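Local coordinates for protein amidase, hydantoinase/carbamoylase family (Burkholderia ambifaria, PDB 5TP4) that probably hydrolyses N-carbamoyl-L-amino acids to free amino acids, as a zinc-dependent amidase of the peptidase M20 family, at residues D68-L73 / D159-R164; A193-H198 / V343-R348; L255-I260 / V293-H298. All coordinates share one frame; numbering follows the deposited sequence. Where two conformers were deposited one is given.

The three contacts fall in two parts of the fold. Contacts 1 and 2 belong to the part that carries the zinc site. Contact 3 lies in the part that meets the second subunit. Contact 2 is tied to the zinc directly, since its strand 193-199 carries His198. Contact 1 is more remote: the side chain of Val70 is about 11 Å from that of Glu137, a zinc-site residue. The centres of contacts 1 and 2 are about 27 Å apart, and those of contacts 2 and 3 about 30 Å. Contacts 1 and 3 lie on opposite sides of the chain's centre, with their own centres about 37 Å apart. Contacts 2 and 3 reach the same mixed sheet.

Contact 1: residues D68-L73 / D159-R164; sequences DAVGNL and DDALAR
Leu162 and Ala161 of helix 158-163 lie against the loop at Ala69 and Val70. Leu162 carries its CG anti to the carbonyl carbon (chi1 -63°). Its CD2 methyl then comes to 3.8 Å from the carbonyl O of Ala69, a van der Waals touch. One helix position earlier, Ala161 offers its CB to CG2 of Val70 at 4.4 Å. No hydrogen bond crosses. The loop is braced partly by its own bonds and partly by neighbours such as Thr135 and Arg51. Asp68 supplies three of the internal bonds through its side chain. From CB, chi1 of 68° places CG beside both the backbone N and the carbonyl carbon, which folds the carboxylate back over the turn. OD1 takes two backbone amides from opposite faces of its plane. Val70 N is 3.0 Å from Asp68 OD1, and Asn72 N is 2.9 Å from the same oxygen. Both donors stand well above the carboxylate plane. OD2 uses its syn lone pair for the side-chain amide of Asn72, with ND2 of Asn72 at 3.0 Å from OD2 of Asp68. The loop is thus stitched at both oxygens. Leu147 and Val151 of helix 147-153 pack on both Val70 and Ala161. Leu172 touches both Val70 and Leu162. Gly71 has a positive phi (85°), and its N donates to Asp68 O. Asp68 N in turn donates to Asn72 O. This is a 3:5 beta hairpin, a type I turn with a G1 bulge, joining strands 64-67 and 73-77 and opened by an Asx turn at Asp68.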
loop_
_atom_site.group_PDB
_atom_site.type_symbol
_atom_site.label_atom_id
_atom_site.label_comp_id
_atom_site.label_asym_id
_atom_site.label_seq_id
_atom_site.Cartn_x
_atom_site.Cartn_y
_atom_site.Cartn_z
ATOM N N ASP B 68 6.903 42.945 6.839
ATOM C CA ASP B 68 5.501 43.318 6.692
ATOM C C ASP B 68 4.662 42.559 7.715
ATOM O O ASP B 68 5.192 41.840 8.571
ATOM C CB ASP B 68 5.020 43.107 5.255
ATOM C CG ASP B 68 4.944 41.634 4.834
ATOM O OD1 ASP B 68 4.970 40.719 5.694
ATOM O OD2 ASP B 68 4.870 41.413 3.604
ATOM N N ALA B 69 3.328 42.700 7.609
ATOM C CA ALA B 69 2.393 42.203 8.618
ATOM C C ALA B 69 2.292 40.684 8.668
ATOM O O ALA B 69 1.663 40.162 9.603
ATOM C CB ALA B 69 0.996 42.802 8.395
ATOM N N VAL B 70 2.923 39.962 7.740
ATOM C CA VAL B 70 2.988 38.506 7.828
ATOM C C VAL B 70 4.443 38.030 7.939
ATOM O O VAL B 70 4.746 36.842 7.768
ATOM C CB VAL B 70 2.232 37.842 6.656
ATOM C CG1 VAL B 70 3.016 37.899 5.347
ATOM C CG2 VAL B 70 1.838 36.401 6.995
ATOM N N GLY B 71 5.355 38.935 8.290
ATOM C CA GLY B 71 6.724 38.510 8.538
ATOM C C GLY B 71 7.605 38.422 7.315
ATOM O O GLY B 71 8.770 38.012 7.444
ATOM N N ASN B 72 7.103 38.764 6.129
ATOM C CA ASN B 72 7.981 38.744 4.957
ATOM C C ASN B 72 9.098 39.745 5.206
ATOM O O ASN B 72 8.842 40.857 5.677
ATOM C CB ASN B 72 7.228 39.103 3.683
ATOM C CG ASN B 72 6.186 38.059 3.275
ATOM O OD1 ASN B 72 6.421 36.856 3.361
ATOM N ND2 ASN B 72 5.032 38.534 2.788
ATOM N N LEU B 73 10.340 39.333 4.953
ATOM C CA LEU B 73 11.537 40.081 5.347
ATOM C C LEU B 73 12.148 40.724 4.108
ATOM O O LEU B 73 12.571 40.015 3.189
ATOM C CB LEU B 73 12.545 39.141 6.023
ATOM C CG LEU B 73 13.849 39.688 6.629
ATOM C CD1 LEU B 73 13.613 40.821 7.643
ATOM C CD2 LEU B 73 14.574 38.537 7.323
ATOM N N ASP B 159 -5.805 37.937 7.098
ATOM C CA ASP B 159 -6.418 37.414 8.318
ATOM C C ASP B 159 -6.511 35.894 8.299
ATOM O O ASP B 159 -6.378 35.253 9.347
ATOM C CB ASP B 159 -7.798 38.034 8.532
ATOM C CG ASP B 159 -7.710 39.488 8.954
ATOM O OD1 ASP B 159 -6.618 39.900 9.407
ATOM O OD2 ASP B 159 -8.720 40.216 8.840
ATOM N N ASP B 160 -6.731 35.292 7.127
ATOM C CA ASP B 160 -6.746 33.834 7.075
ATOM C C ASP B 160 -5.370 33.276 7.404
ATOM O O ASP B 160 -5.248 32.306 8.160
ATOM C CB ASP B 160 -7.225 33.360 5.707
ATOM C CG ASP B 160 -8.691 33.681 5.460
ATOM O OD1 ASP B 160 -9.423 33.940 6.444
ATOM O OD2 ASP B 160 -9.117 33.666 4.287
ATOM N N ALA B 161 -4.316 33.919 6.892
ATOM C CA ALA B 161 -2.959 33.455 7.175
ATOM C C ALA B 161 -2.615 33.588 8.653
ATOM O O ALA B 161 -2.030 32.674 9.241
ATOM C CB ALA B 161 -1.944 34.222 6.325
ATOM N N LEU B 162 -2.951 34.725 9.265
ATOM C CA LEU B 162 -2.603 34.936 10.664
ATOM C C LEU B 162 -3.278 33.926 11.576
ATOM O O LEU B 162 -2.762 33.643 12.670
ATOM C CB LEU B 162 -2.975 36.359 11.075
ATOM C CG LEU B 162 -2.176 37.408 10.296
ATOM C CD1 LEU B 162 -2.765 38.777 10.576
ATOM C CD2 LEU B 162 -0.685 37.372 10.670
ATOM N N ALA B 163 -4.408 33.365 11.147
ATOM C CA ALA B 163 -5.168 32.432 11.970
ATOM C C ALA B 163 -4.761 30.975 11.756
ATOM O O ALA B 163 -5.243 30.099 12.485
ATOM C CB ALA B 163 -6.675 32.594 11.705
ATOM N N ARG B 164 -3.912 30.690 10.769
ATOM C CA ARG B 164 -3.438 29.326 10.562
ATOM C C ARG B 164 -2.730 28.833 11.814
ATOM O O ARG B 164 -1.969 29.567 12.452
ATOM C CB ARG B 164 -2.484 29.271 9.361
ATOM C CG ARG B 164 -3.163 29.557 8.022
ATOM C CD ARG B 164 -4.131 28.438 7.613
ATOM N NE ARG B 164 -4.921 28.859 6.449
ATOM C CZ ARG B 164 -4.869 28.285 5.253
ATOM N NH1 ARG B 164 -4.094 27.227 5.051
ATOM N NH2 ARG B 164 -5.613 28.753 4.262
#

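Contact 2: residues A193-H198 / V343-R348; sequences AYFEAH and VELVAR. With ZN (zinc ion), chain P.
Phe195 makes the apolar part of the contact, with Leu345 and Val346 of helix 340-353. Its CG lies anti to the carbonyl carbon (chi1 -69°), and the ring extends from the strand to the helix. The far edge of the ring does the touching. CZ of Phe195 is 4.2 Å from CD1 of Leu345, and CE2 of Phe195 is 4.3 Å from CG2 of Val346. Both methyls lie near the ring plane, so this is edge packing and neither sits over a face. Phe195 and Leu345 cross at about a right angle. Leu408 and Val412 of helix 398-416 also pack on Phe195. The setting is the alpha/beta fold of the M20 zinc domain. Strand 193-199 runs parallel to both its neighbours, 87-91 and 377-382. Helices 398-416 and 340-353 both pack on its Phe195. The polar contacts within the strand involve other residues. Tyr194 OH donates to OE2 of Glu196 at 2.7 Å, meeting the carboxylate from above its plane. The hydroxyl also bonds Trp134, and Glu196 OE1 bonds Ser91. On the helix, Glu344 was modelled in two conformers. In one of them its OE2 is met by NE and NH2 of Arg348, so this pairing is doubtful. Metal coordination comes near the strand's C-terminal end. The His198 torsion (chi1 -154°, CG anti to the backbone N) places the ring where its NE2 binds the zinc at 2.4 Å. His92 is the second protein ligand, and two waters bind the zinc as well.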
loop_
_atom_site.group_PDB
_atom_site.type_symbol
_atom_site.label_atom_id
_atom_site.label_comp_id
_atom_site.label_asym_id
_atom_site.label_seq_id
_atom_site.Cartn_x
_atom_site.Cartn_y
_atom_site.Cartn_z
ATOM N N ALA B 193 9.814 43.665 -11.268
ATOM C CA ALA B 193 10.109 42.308 -11.706
ATOM C C ALA B 193 10.570 41.535 -10.489
ATOM O O ALA B 193 11.046 42.119 -9.511
ATOM C CB ALA B 193 11.187 42.261 -12.796
ATOM N N TYR B 194 10.401 40.210 -10.551
ATOM C CA TYR B 194 10.796 39.332 -9.458
ATOM C C TYR B 194 11.700 38.264 -10.037
ATOM O O TYR B 194 11.326 37.584 -10.999
ATOM C CB TYR B 194 9.584 38.683 -8.785
ATOM C CG TYR B 194 9.952 37.670 -7.735
ATOM C CD1 TYR B 194 10.258 38.083 -6.443
ATOM C CD2 TYR B 194 9.979 36.303 -8.016
ATOM C CE1 TYR B 194 10.591 37.168 -5.472
ATOM C CE2 TYR B 194 10.347 35.380 -7.039
ATOM C CZ TYR B 194 10.639 35.838 -5.774
ATOM O OH TYR B 194 10.978 34.944 -4.771
ATOM N N PHE B 195 12.881 38.107 -9.445
ATOM C CA PHE B 195 13.812 37.058 -9.848
ATOM C C PHE B 195 14.116 36.142 -8.666
ATOM O O PHE B 195 14.285 36.603 -7.533
ATOM C CB PHE B 195 15.117 37.667 -10.359
ATOM C CG PHE B 195 15.001 38.410 -11.665
ATOM C CD1 PHE B 195 14.705 39.763 -11.681
ATOM C CD2 PHE B 195 15.231 37.752 -12.868
ATOM C CE1 PHE B 195 14.617 40.454 -12.873
ATOM C CE2 PHE B 195 15.147 38.415 -14.068
ATOM C CZ PHE B 195 14.839 39.774 -14.087
ATOM N N GLU B 196 14.224 34.834 -8.922
ATOM C CA GLU B 196 14.545 33.899 -7.848
ATOM C C GLU B 196 15.558 32.900 -8.365
ATOM O O GLU B 196 15.297 32.238 -9.373
ATOM C CB GLU B 196 13.287 33.166 -7.359
ATOM C CG GLU B 196 13.576 32.104 -6.333
ATOM C CD GLU B 196 12.394 31.781 -5.425
ATOM O OE1 GLU B 196 12.536 30.887 -4.557
ATOM O OE2 GLU B 196 11.328 32.424 -5.569
ATOM N N ALA B 197 16.702 32.797 -7.683
ATOM C CA ALA B 197 17.649 31.730 -7.978
ATOM C C ALA B 197 17.384 30.549 -7.055
ATOM O O ALA B 197 17.076 30.722 -5.870
ATOM C CB ALA B 197 19.084 32.247 -7.829
ATOM N N HIS B 198 17.513 29.329 -7.592
ATOM C CA HIS B 198 17.212 28.145 -6.792
ATOM C C HIS B 198 17.957 26.946 -7.359
ATOM O O HIS B 198 18.223 26.876 -8.560
ATOM C CB HIS B 198 15.693 27.872 -6.807
ATOM C CG HIS B 198 15.194 27.120 -5.613
ATOM N ND1 HIS B 198 15.355 25.754 -5.471
ATOM C CD2 HIS B 198 14.539 27.539 -4.502
ATOM C CE1 HIS B 198 14.841 25.372 -4.314
ATOM N NE2 HIS B 198 14.325 26.430 -3.718
ATOM N N VAL B 343 12.590 36.135 -18.553
ATOM C CA VAL B 343 13.271 34.882 -18.875
ATOM C C VAL B 343 14.369 35.135 -19.892
ATOM O O VAL B 343 15.478 34.582 -19.789
ATOM C CB VAL B 343 12.263 33.826 -19.372
ATOM C CG1 VAL B 343 12.981 32.550 -19.782
ATOM C CG2 VAL B 343 11.272 33.497 -18.262
ATOM N N GLU B 344 14.097 36.021 -20.860
ATOM C CA GLU B 344 15.092 36.342 -21.881
ATOM C C GLU B 344 16.316 37.019 -21.273
ATOM O O GLU B 344 17.429 36.848 -21.774
ATOM C CB GLU B 344 14.460 37.219 -22.969
ATOM C CG GLU B 344 15.420 37.710 -24.042
ATOM C CD GLU B 344 14.728 38.626 -25.053
ATOM O OE1 GLU B 344 13.669 38.210 -25.547
ATOM O OE2 GLU B 344 15.207 39.757 -25.317
ATOM N N LEU B 345 16.140 37.792 -20.188
ATOM C CA LEU B 345 17.314 38.392 -19.554
ATOM C C LEU B 345 18.204 37.318 -18.941
ATOM O O LEU B 345 19.439 37.422 -18.964
ATOM C CB LEU B 345 16.891 39.382 -18.467
ATOM C CG LEU B 345 16.122 40.611 -18.974
ATOM C CD1 LEU B 345 15.722 41.503 -17.803
ATOM C CD2 LEU B 345 16.952 41.418 -19.993
ATOM N N VAL B 346 17.584 36.301 -18.328
ATOM C CA VAL B 346 18.340 35.184 -17.773
ATOM C C VAL B 346 19.138 34.496 -18.867
ATOM O O VAL B 346 20.340 34.220 -18.711
ATOM C CB VAL B 346 17.389 34.204 -17.063
ATOM C CG1 VAL B 346 18.136 32.935 -16.617
ATOM C CG2 VAL B 346 16.776 34.878 -15.850
ATOM N N ALA B 347 18.477 34.201 -19.987
ATOM C CA ALA B 347 19.140 33.549 -21.107
ATOM C C ALA B 347 20.296 34.397 -21.619
ATOM O O ALA B 347 21.393 33.889 -21.862
ATOM C CB ALA B 347 18.124 33.280 -22.227
ATOM N N ARG B 348 20.066 35.703 -21.791
ATOM C CA ARG B 348 21.112 36.539 -22.360
ATOM C C ARG B 348 22.316 36.604 -21.431
ATOM O O ARG B 348 23.461 36.647 -21.902
ATOM C CB ARG B 348 20.595 37.957 -22.653
ATOM C CG ARG B 348 19.523 38.052 -23.724
ATOM C CD ARG B 348 19.081 39.541 -23.902
ATOM N NE ARG B 348 18.170 39.701 -25.036
ATOM C CZ ARG B 348 18.580 39.932 -26.285
ATOM N NH1 ARG B 348 19.884 40.056 -26.568
ATOM N NH2 ARG B 348 17.689 40.046 -27.257
HETATM ZN ZN ZN P . 12.868 26.098 -1.841
HETATM O O HOH W 1 11.327 27.526 -3.084
HETATM O O HOH W 2 11.259 24.507 -1.713
#

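Contact 3: residues L255-I260 / V293-H298; sequences LELERI and VDLRHH
Leu257 has its CG anti to the backbone N (chi1 174°), and chi2 of 57° turns one methyl to each of two partners on strand 288-297. CD2 of Leu257 meets CG1 of Val293 at 3.9 Å. That methyl of Val293 is itself anti to the backbone N (chi1 -180°) and meets the helix side chain. The two side chains therefore meet tip to tip. CD1 of Leu257 reaches CD2 of Leu295 at 4.0 Å, and here the side chains cross obliquely. The CB of Leu295 heads past the helix, but its CD2 comes near Leu257. Ala270 and Ile272 of the neighbouring strand 269-277 also pack on Leu257, so the leucine sits over more than one strand. The charged groups lie apart from these methyls. Asp294 points away from the helix. On that side Arg296 holds it side-on with two nearly straight bonds, one to each oxygen. NE of Arg296 is 2.8 Å from OD1 of Asp294, and NH2 of Arg296 is 2.9 Å from OD2 of Asp294. Both oxygens use their syn lone pairs. Arg296 also pairs through NH1 with a sulfonate oxygen of a buffer molecule. On the helix, Glu258 forms a salt bridge to Arg321 of the second subunit, and Leu255 packs on Leu255 of that subunit. The helix thus joins sheet and subunit interface, which is consistent with the dimerisation domain of M20 relatives. Methyl meeting methyl, with no hydrogen bond across, implies that packing of apolar surface, and not polar bonding, makes the contact between these two segments.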
loop_
_atom_site.group_PDB
_atom_site.type_symbol
_atom_site.label_atom_id
_atom_site.label_comp_id
_atom_site.label_asym_id
_atom_site.label_seq_id
_atom_site.Cartn_x
_atom_site.Cartn_y
_atom_site.Cartn_z
ATOM N N LEU B 255 0.074 0.329 -16.180
ATOM C CA LEU B 255 0.840 0.249 -17.417
ATOM C C LEU B 255 0.145 1.013 -18.544
ATOM O O LEU B 255 0.820 1.539 -19.446
ATOM C CB LEU B 255 1.095 -1.224 -17.756
ATOM C CG LEU B 255 1.978 -1.984 -16.723
ATOM C CD1 LEU B 255 2.494 -3.322 -17.274
ATOM C CD2 LEU B 255 3.180 -1.142 -16.239
ATOM N N GLU B 256 -1.191 1.121 -18.492
ATOM C CA GLU B 256 -1.884 2.026 -19.413
ATOM C C GLU B 256 -1.460 3.457 -19.166
ATOM O O GLU B 256 -1.258 4.226 -20.106
ATOM C CB GLU B 256 -3.399 1.917 -19.259
ATOM C CG GLU B 256 -3.997 0.587 -19.632
ATOM C CD GLU B 256 -3.994 0.320 -21.130
ATOM O OE1 GLU B 256 -4.030 1.289 -21.930
ATOM O OE2 GLU B 256 -3.978 -0.877 -21.496
ATOM N N LEU B 257 -1.333 3.833 -17.899
ATOM C CA LEU B 257 -0.888 5.181 -17.585
ATOM C C LEU B 257 0.514 5.424 -18.131
ATOM O O LEU B 257 0.789 6.483 -18.716
ATOM C CB LEU B 257 -0.931 5.394 -16.071
ATOM C CG LEU B 257 -0.348 6.723 -15.595
ATOM C CD1 LEU B 257 -1.108 7.867 -16.295
ATOM C CD2 LEU B 257 -0.417 6.852 -14.056
ATOM N N GLU B 258 1.411 4.447 -17.954
ATOM C CA GLU B 258 2.753 4.576 -18.518
ATOM C C GLU B 258 2.707 4.800 -20.026
ATOM O O GLU B 258 3.452 5.634 -20.559
ATOM C CB GLU B 258 3.570 3.326 -18.166
ATOM C CG GLU B 258 5.033 3.557 -18.201
ATOM C CD GLU B 258 5.789 2.375 -17.609
ATOM O OE1 GLU B 258 5.284 1.236 -17.698
ATOM O OE2 GLU B 258 6.863 2.614 -17.042
ATOM N N ARG B 259 1.816 4.095 -20.728
ATOM C CA ARG B 259 1.709 4.269 -22.176
ATOM C C ARG B 259 1.155 5.649 -22.530
ATOM O O ARG B 259 1.635 6.293 -23.466
ATOM C CB ARG B 259 0.834 3.170 -22.784
ATOM C CG ARG B 259 0.435 3.461 -24.233
ATOM C CD ARG B 259 -0.686 2.559 -24.746
ATOM N NE ARG B 259 -1.910 2.701 -23.958
ATOM C CZ ARG B 259 -2.797 3.676 -24.124
ATOM N NH1 ARG B 259 -2.595 4.601 -25.053
ATOM N NH2 ARG B 259 -3.886 3.729 -23.363
ATOM N N ILE B 260 0.135 6.107 -21.807
ATOM C CA ILE B 260 -0.423 7.439 -22.056
ATOM C C ILE B 260 0.646 8.515 -21.889
ATOM O O ILE B 260 0.773 9.413 -22.729
ATOM C CB ILE B 260 -1.644 7.680 -21.145
ATOM C CG1 ILE B 260 -2.800 6.785 -21.608
ATOM C CG2 ILE B 260 -2.054 9.154 -21.132
ATOM C CD1 ILE B 260 -3.883 6.602 -20.577
ATOM N N VAL B 293 -2.680 9.196 -8.374
ATOM C CA VAL B 293 -1.976 9.568 -9.592
ATOM C C VAL B 293 -1.617 11.039 -9.499
ATOM O O VAL B 293 -2.478 11.873 -9.204
ATOM C CB VAL B 293 -2.816 9.316 -10.864
ATOM C CG1 VAL B 293 -2.025 9.721 -12.054
ATOM C CG2 VAL B 293 -3.164 7.830 -10.996
ATOM N N ASP B 294 -0.347 11.351 -9.750
ATOM C CA ASP B 294 0.130 12.716 -9.945
ATOM C C ASP B 294 0.419 12.866 -11.435
ATOM O O ASP B 294 1.263 12.143 -11.976
ATOM C CB ASP B 294 1.373 12.948 -9.080
ATOM C CG ASP B 294 2.033 14.321 -9.282
ATOM O OD1 ASP B 294 2.499 14.605 -10.397
ATOM O OD2 ASP B 294 2.152 15.064 -8.278
ATOM N N LEU B 295 -0.298 13.776 -12.100
ATOM C CA LEU B 295 -0.158 14.034 -13.536
ATOM C C LEU B 295 0.400 15.429 -13.760
ATOM O O LEU B 295 -0.062 16.379 -13.131
ATOM C CB LEU B 295 -1.506 13.985 -14.260
ATOM C CG LEU B 295 -2.243 12.681 -14.475
ATOM C CD1 LEU B 295 -3.507 13.014 -15.288
ATOM C CD2 LEU B 295 -1.352 11.705 -15.225
ATOM N N ARG B 296 1.352 15.565 -14.678
ATOM C CA ARG B 296 1.930 16.873 -14.980
ATOM C C ARG B 296 2.033 17.080 -16.476
ATOM O O ARG B 296 2.224 16.133 -17.242
ATOM C CB ARG B 296 3.318 17.039 -14.400
ATOM C CG ARG B 296 3.430 16.496 -13.020
ATOM C CD ARG B 296 3.848 17.538 -12.062
ATOM N NE ARG B 296 3.650 17.122 -10.677
ATOM C CZ ARG B 296 4.112 17.798 -9.637
ATOM N NH1 ARG B 296 4.830 18.920 -9.840
ATOM N NH2 ARG B 296 3.844 17.371 -8.411
ATOM N N HIS B 297 1.943 18.346 -16.878
ATOM C CA HIS B 297 2.282 18.729 -18.241
ATOM C C HIS B 297 2.649 20.206 -18.202
ATOM O O HIS B 297 2.499 20.871 -17.176
ATOM C CB HIS B 297 1.128 18.453 -19.225
ATOM C CG HIS B 297 1.569 18.321 -20.657
ATOM N ND1 HIS B 297 1.915 19.410 -21.430
ATOM C CD2 HIS B 297 1.690 17.234 -21.460
ATOM C CE1 HIS B 297 2.240 19.000 -22.647
ATOM N NE2 HIS B 297 2.130 17.682 -22.688
ATOM N N HIS B 298 3.194 20.700 -19.304
ATOM C CA HIS B 298 3.425 22.140 -19.386
ATOM C C HIS B 298 2.133 22.914 -19.612
ATOM O O HIS B 298 2.087 24.118 -19.342
ATOM C CB HIS B 298 4.398 22.464 -20.523
ATOM C CG HIS B 298 5.801 22.015 -20.264
ATOM N ND1 HIS B 298 6.882 22.522 -20.954
ATOM C CD2 HIS B 298 6.302 21.105 -19.391
ATOM C CE1 HIS B 298 7.987 21.939 -20.524
ATOM N NE2 HIS B 298 7.664 21.076 -19.573
#